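Local coordinates for protein ancestral D-type dye decolorizing peroxidase (Geotrichum candidum, PDB 7ANV) that probably uses hydrogen peroxide to oxidise dyes and other substrates at a bound haem, as dye-decolorizing peroxidases do, at residues A[109-114]-A[404-409]; A[115-120]-A[250-255]. All blocks are in the same frame, centred on the assembly; numbering follows the deposited sequence.

Contact 1: residues A[109-114]-A[404-409]; sequences LADAQN and GFQFIQ. With HEM (protoporphyrin IX containing Fe), chain B.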
# COMPACT_ATOMS: atom_id res chain seq x y z
N LEU A 109 10.76 -4.74 -11.77
CA LEU A 109 11.10 -4.04 -13.03
C LEU A 109 10.49 -4.81 -14.20
O LEU A 109 9.89 -4.15 -15.05
CB LEU A 109 12.62 -3.91 -13.17
CG LEU A 109 13.12 -3.27 -14.46
CD1 LEU A 109 12.53 -1.91 -14.69
CD2 LEU A 109 14.62 -3.12 -14.43
N ALA A 110 10.59 -6.14 -14.19
CA ALA A 110 10.03 -7.03 -15.22
C ALA A 110 8.49 -6.88 -15.29
O ALA A 110 7.89 -7.21 -16.34
CB ALA A 110 10.45 -8.44 -14.90
N ASP A 111 7.85 -6.49 -14.20
CA ASP A 111 6.37 -6.40 -14.11
C ASP A 111 5.89 -4.98 -14.45
O ASP A 111 4.67 -4.78 -14.64
CB ASP A 111 5.92 -6.76 -12.69
CG ASP A 111 4.47 -7.17 -12.54
OD1 ASP A 111 3.87 -7.73 -13.51
OD2 ASP A 111 3.98 -7.00 -11.44
N ALA A 112 6.78 -4.01 -14.55
CA ALA A 112 6.36 -2.59 -14.71
C ALA A 112 5.41 -2.40 -15.90
O ALA A 112 4.45 -1.62 -15.79
CB ALA A 112 7.56 -1.70 -14.84
N GLN A 113 5.71 -3.01 -17.05
CA GLN A 113 4.89 -2.79 -18.26
C GLN A 113 3.45 -3.22 -17.96
O GLN A 113 2.53 -2.46 -18.22
CB GLN A 113 5.45 -3.52 -19.48
CG GLN A 113 4.65 -3.25 -20.75
CD GLN A 113 5.40 -3.61 -22.02
OE1 GLN A 113 6.26 -4.48 -22.04
NE2 GLN A 113 5.10 -2.89 -23.08
N ASN A 114 3.27 -4.40 -17.38
CA ASN A 114 1.93 -5.00 -17.14
C ASN A 114 1.24 -4.25 -16.00
O ASN A 114 -0.00 -4.17 -16.03
CB ASN A 114 2.06 -6.51 -16.92
CG ASN A 114 2.09 -7.30 -18.21
OD1 ASN A 114 1.64 -6.84 -19.25
ND2 ASN A 114 2.64 -8.50 -18.16
N GLY A 404 -2.59 -10.79 -4.44
CA GLY A 404 -2.76 -9.51 -3.73
C GLY A 404 -2.44 -8.32 -4.60
O GLY A 404 -3.23 -8.03 -5.54
N PHE A 405 -1.34 -7.64 -4.30
CA PHE A 405 -0.93 -6.40 -5.00
C PHE A 405 -1.16 -6.52 -6.52
O PHE A 405 -1.77 -5.63 -7.12
CB PHE A 405 0.53 -6.05 -4.74
CG PHE A 405 1.01 -4.95 -5.62
CD1 PHE A 405 0.60 -3.65 -5.42
CD2 PHE A 405 1.82 -5.21 -6.70
CE1 PHE A 405 1.03 -2.63 -6.24
CE2 PHE A 405 2.28 -4.18 -7.50
CZ PHE A 405 1.86 -2.89 -7.30
N GLN A 406 -0.62 -7.55 -7.16
CA GLN A 406 -0.67 -7.62 -8.65
C GLN A 406 -2.12 -7.72 -9.15
O GLN A 406 -2.45 -7.13 -10.19
CB GLN A 406 0.10 -8.81 -9.19
CG GLN A 406 1.61 -8.62 -9.22
CD GLN A 406 2.27 -9.83 -9.82
OE1 GLN A 406 1.95 -10.96 -9.47
NE2 GLN A 406 3.17 -9.64 -10.77
N PHE A 407 -2.93 -8.52 -8.48
CA PHE A 407 -4.33 -8.75 -8.90
C PHE A 407 -5.11 -7.44 -8.75
O PHE A 407 -5.85 -7.03 -9.65
CB PHE A 407 -4.92 -9.89 -8.08
CG PHE A 407 -6.04 -10.57 -8.81
CD1 PHE A 407 -5.80 -11.53 -9.77
CD2 PHE A 407 -7.35 -10.18 -8.58
CE1 PHE A 407 -6.84 -12.16 -10.44
CE2 PHE A 407 -8.40 -10.80 -9.27
CZ PHE A 407 -8.13 -11.75 -10.21
N ILE A 408 -4.97 -6.80 -7.59
CA ILE A 408 -5.63 -5.51 -7.29
C ILE A 408 -5.25 -4.49 -8.33
O ILE A 408 -6.19 -3.86 -8.91
CB ILE A 408 -5.32 -5.05 -5.87
CG1 ILE A 408 -5.85 -6.04 -4.84
CG2 ILE A 408 -5.89 -3.65 -5.67
CD1 ILE A 408 -5.26 -5.83 -3.46
N GLN A 409 -3.96 -4.32 -8.60
CA GLN A 409 -3.54 -3.31 -9.59
C GLN A 409 -4.06 -3.68 -10.98
O GLN A 409 -4.65 -2.84 -11.66
CB GLN A 409 -2.03 -3.15 -9.62
CG GLN A 409 -1.56 -2.10 -10.60
CD GLN A 409 -1.81 -0.71 -10.07
OE1 GLN A 409 -1.31 -0.30 -9.00
NE2 GLN A 409 -2.60 0.04 -10.82
CHA HEM B . -7.45 2.41 0.67
CHB HEM B . -5.20 6.33 -1.08
CHC HEM B . -2.27 3.41 -3.72
CHD HEM B . -4.83 -0.42 -2.24
C1A HEM B . -7.07 3.71 0.42
C2A HEM B . -7.66 4.85 1.03
C3A HEM B . -7.04 5.96 0.53
C4A HEM B . -6.05 5.50 -0.38
CMA HEM B . -7.32 7.41 0.90
CAA HEM B . -8.83 4.86 2.01
CBA HEM B . -8.48 4.51 3.44
CGA HEM B . -8.88 3.12 3.85
O1A HEM B . -9.92 2.54 3.50
O2A HEM B . -8.15 2.55 4.59
C1B HEM B . -4.20 5.85 -1.95
C2B HEM B . -3.27 6.70 -2.62
C3B HEM B . -2.43 5.91 -3.35
C4B HEM B . -2.88 4.51 -3.11
CMB HEM B . -3.21 8.20 -2.55
CAB HEM B . -1.25 6.25 -4.19
CBB HEM B . -0.52 7.38 -4.08
C1C HEM B . -2.73 2.09 -3.57
C2C HEM B . -2.24 0.96 -4.24
C3C HEM B . -3.00 -0.11 -3.83
C4C HEM B . -3.95 0.38 -2.89
CMC HEM B . -1.08 0.96 -5.23
CAC HEM B . -2.96 -1.53 -4.22
CBC HEM B . -2.44 -1.94 -5.36
C1D HEM B . -5.71 0.07 -1.27
C2D HEM B . -6.58 -0.86 -0.52
C3D HEM B . -7.31 -0.06 0.28
C4D HEM B . -6.90 1.34 -0.00
CMD HEM B . -6.67 -2.38 -0.57
CAD HEM B . -8.37 -0.50 1.27
CBD HEM B . -9.74 -0.75 0.62
CGD HEM B . -10.72 -1.32 1.60
O1D HEM B . -11.86 -0.78 1.62
O2D HEM B . -10.44 -2.31 2.32
NA HEM B . -6.07 4.12 -0.45
NB HEM B . -3.92 4.57 -2.25
NC HEM B . -3.81 1.74 -2.79
ND HEM B . -5.95 1.37 -0.98
FE HEM B . -5.02 2.93 -1.62
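Gln406 and Asp111 meet through a single hydrogen bond: the amide NE2 of Gln406 donates a hydrogen bond to Asp111 OD2 at 2.8 Å, almost straight at 176°. The acceptor lies in the plane of the amide, whereas the donor reaches OD2 from above the carboxylate, 53° out of its plane; the carboxylate and amide planes stand 66° apart. The Gln406 chain runs extended beyond CG, which carries its amide over to helix 108-115. The bond ties helix 108-115, from the N-terminal part of the DyP alpha+beta barrel architecture, to helix 405-413, which follows strand 391-398 of the C-terminal sheet. A hydrogen bond with Tyr473 OH also engages OD2, and a salt bridge to Lys410, one turn after Gln406, holds OD1, so both oxygens of this buried carboxylate are satisfied. Other residues of the same helix, Phe405, Ile408 and Gln409, line the haem pocket: the Phe405 ring brings CD1 to 3.5 Å from the haem vinyl carbon CBC, while Ile408 CG2 packs on that vinyl at 3.9 Å. Gln409 OE1 lies beside the haem methyl CMC, with Gln409 NE2 hydrogen-bonded to Asn414 OD1 and Ile434 O.

Contact 2: residues A[115-120]-A[250-255]; sequences LGDPGT and VFRKLQ. With HEM (protoporphyrin IX containing Fe), chain B.
Arg252 points its guanidinium end-on at the carboxylate of Asp117, forming a buried salt bridge between strand 247-256, an inner strand of the four-stranded antiparallel C-terminal sheet, and the loop that leaves helix 108-115. That helix ends in a Schellman motif, with Gly116 at positive phi, which turns the chain between Leu115 and Asp117 so that both face the strand. From the strand, Arg252 CB starts out beside Leu254 CD2, 3.8 Å away; Leu254 itself reaches on with CD1 to 3.7 Å from the haem vinyl carbon CAB. Past CG the chain bends at chi2 (-91°), and Arg252 CD and NE pass the Phe405 ring, NE at 3.7 Å from Phe405 CZ. Over one face of the guanidinium lies Leu115 CD1, 3.8 Å from Arg252 NH1. At the tip, NH2 donates to Asp117 OD1 at 2.8 Å and NH1 to OD2 at 2.9 Å, with carboxylate and guanidinium only 17° from coplanar. Both oxygens are approached on their syn side, and this two-bond pairing fixes the rotation of both groups. Asp117 OD1 also accepts a hydrogen bond from Gln436 NE2, and OD2 one from Trp131 NE1. An alanine at Asp117 would remove both acceptors and is likely to leave the buried guanidinium charge without its mate and the side-chain donors of Trp131 and Gln436 without a carboxylate. Gln108 OE1 takes a further hydrogen bond from Arg252 NH1.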
# COMPACT_ATOMS: atom_id res chain seq x y z
N LEU A 115 1.98 -3.69 -15.05
CA LEU A 115 1.39 -2.85 -13.99
C LEU A 115 0.82 -1.58 -14.63
O LEU A 115 0.03 -0.92 -13.96
CB LEU A 115 2.42 -2.50 -12.92
CG LEU A 115 2.89 -3.65 -12.05
CD1 LEU A 115 4.12 -3.22 -11.24
CD2 LEU A 115 1.76 -4.11 -11.14
N GLY A 116 1.30 -1.24 -15.83
CA GLY A 116 0.87 -0.05 -16.59
C GLY A 116 1.74 1.17 -16.35
O GLY A 116 1.36 2.29 -16.78
N ASP A 117 2.92 0.98 -15.77
CA ASP A 117 3.80 2.14 -15.44
C ASP A 117 4.18 2.85 -16.74
O ASP A 117 4.38 2.22 -17.78
CB ASP A 117 5.07 1.74 -14.68
CG ASP A 117 4.83 1.24 -13.28
OD1 ASP A 117 3.63 1.13 -12.87
OD2 ASP A 117 5.81 0.91 -12.61
N PRO A 118 4.27 4.18 -16.69
CA PRO A 118 4.74 4.93 -17.84
C PRO A 118 6.13 4.44 -18.25
O PRO A 118 6.98 4.10 -17.39
CB PRO A 118 4.74 6.41 -17.40
CG PRO A 118 3.95 6.45 -16.13
CD PRO A 118 3.98 5.04 -15.53
N GLY A 119 6.36 4.37 -19.55
CA GLY A 119 7.68 4.00 -20.09
C GLY A 119 8.03 4.93 -21.24
O GLY A 119 7.13 5.68 -21.70
N THR A 120 9.30 4.93 -21.64
CA THR A 120 9.76 5.36 -22.98
C THR A 120 10.05 4.08 -23.79
O THR A 120 10.64 4.17 -24.87
CB THR A 120 10.92 6.34 -22.81
OG1 THR A 120 11.58 5.93 -21.61
CG2 THR A 120 10.47 7.78 -22.69
N VAL A 250 5.66 -5.75 -0.85
CA VAL A 250 5.66 -4.94 -2.10
C VAL A 250 5.96 -3.50 -1.73
O VAL A 250 5.20 -2.91 -0.96
CB VAL A 250 4.30 -5.04 -2.83
CG1 VAL A 250 4.29 -4.07 -4.00
CG2 VAL A 250 3.98 -6.48 -3.23
N PHE A 251 7.00 -2.94 -2.35
CA PHE A 251 7.34 -1.52 -2.22
C PHE A 251 7.08 -0.80 -3.55
O PHE A 251 7.60 -1.24 -4.55
CB PHE A 251 8.78 -1.35 -1.72
CG PHE A 251 9.13 0.09 -1.42
CD1 PHE A 251 9.53 0.94 -2.44
CD2 PHE A 251 9.08 0.58 -0.12
CE1 PHE A 251 9.80 2.28 -2.18
CE2 PHE A 251 9.34 1.92 0.15
CZ PHE A 251 9.71 2.76 -0.88
N ARG A 252 6.36 0.31 -3.51
CA ARG A 252 6.21 1.22 -4.65
C ARG A 252 6.38 2.67 -4.18
O ARG A 252 5.68 3.09 -3.27
CB ARG A 252 4.82 1.10 -5.29
CG ARG A 252 4.43 -0.29 -5.72
CD ARG A 252 4.82 -0.57 -7.14
NE ARG A 252 3.95 0.11 -8.08
CZ ARG A 252 4.21 0.33 -9.38
NH1 ARG A 252 5.40 0.06 -9.91
NH2 ARG A 252 3.25 0.86 -10.13
N LYS A 253 7.29 3.37 -4.81
CA LYS A 253 7.40 4.84 -4.65
C LYS A 253 6.42 5.48 -5.63
O LYS A 253 6.61 5.36 -6.86
CB LYS A 253 8.83 5.32 -4.87
CG LYS A 253 8.96 6.81 -4.67
CD LYS A 253 10.33 7.39 -4.99
CE LYS A 253 10.22 8.90 -4.97
NZ LYS A 253 11.48 9.58 -5.35
N LEU A 254 5.35 6.09 -5.11
CA LEU A 254 4.25 6.64 -5.93
C LEU A 254 4.25 8.17 -5.71
O LEU A 254 3.76 8.66 -4.67
CB LEU A 254 2.91 6.03 -5.55
CG LEU A 254 2.88 4.52 -5.67
CD1 LEU A 254 1.52 3.97 -5.22
CD2 LEU A 254 3.22 4.08 -7.09
N GLN A 255 4.78 8.88 -6.70
CA GLN A 255 4.79 10.36 -6.67
C GLN A 255 3.35 10.88 -6.82
O GLN A 255 2.62 10.35 -7.69
CB GLN A 255 5.67 10.87 -7.79
CG GLN A 255 5.73 12.38 -7.77
CD GLN A 255 6.48 12.95 -8.93
OE1 GLN A 255 6.95 12.23 -9.81
NE2 GLN A 255 6.57 14.28 -8.95
CHA HEM B . -7.45 2.41 0.67
CHB HEM B . -5.20 6.33 -1.08
CHC HEM B . -2.27 3.41 -3.72
CHD HEM B . -4.83 -0.42 -2.24
C1A HEM B . -7.07 3.71 0.42
C2A HEM B . -7.66 4.85 1.03
C3A HEM B . -7.04 5.96 0.53
C4A HEM B . -6.05 5.50 -0.38
CMA HEM B . -7.32 7.41 0.90
CAA HEM B . -8.83 4.86 2.01
CBA HEM B . -8.48 4.51 3.44
CGA HEM B . -8.88 3.12 3.85
O1A HEM B . -9.92 2.54 3.50
O2A HEM B . -8.15 2.55 4.59
C1B HEM B . -4.20 5.85 -1.95
C2B HEM B . -3.27 6.70 -2.62
C3B HEM B . -2.43 5.91 -3.35
C4B HEM B . -2.88 4.51 -3.11
CMB HEM B . -3.21 8.20 -2.55
CAB HEM B . -1.25 6.25 -4.19
CBB HEM B . -0.52 7.38 -4.08
C1C HEM B . -2.73 2.09 -3.57
C2C HEM B . -2.24 0.96 -4.24
C3C HEM B . -3.00 -0.11 -3.83
C4C HEM B . -3.95 0.38 -2.89
CMC HEM B . -1.08 0.96 -5.23
CAC HEM B . -2.96 -1.53 -4.22
CBC HEM B . -2.44 -1.94 -5.36
C1D HEM B . -5.71 0.07 -1.27
C2D HEM B . -6.58 -0.86 -0.52
C3D HEM B . -7.31 -0.06 0.28
C4D HEM B . -6.90 1.34 -0.00
CMD HEM B . -6.67 -2.38 -0.57
CAD HEM B . -8.37 -0.50 1.27
CBD HEM B . -9.74 -0.75 0.62
CGD HEM B . -10.72 -1.32 1.60
O1D HEM B . -11.86 -0.78 1.62
O2D HEM B . -10.44 -2.31 2.32
NA HEM B . -6.07 4.12 -0.45
NB HEM B . -3.92 4.57 -2.25
NC HEM B . -3.81 1.74 -2.79
ND HEM B . -5.95 1.37 -0.98
FE HEM B . -5.02 2.93 -1.62

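In the fold
From the N terminus, the chain first completes the sheet strands 20-28 and 78-84, then reaches helix 108-115, which opens contact 1, and the loop directly after it, which opens contact 2. Contact 2 closes first, at strand 247-256, after 129 intervening residues; contact 1 closes at helix 405-413, so the smaller loop nests inside the larger. Together they fasten one helix and its exit loop to strand 247-256 and helix 405-413, both of which also touch the haem. The contacts also touch: Asp117 N lies 3.0 Å from Ala112 O, a probable hydrogen bond, and the Phe405 ring packs against both Leu115 and Val250, with CE2 3.7 Å from Leu115 CD2.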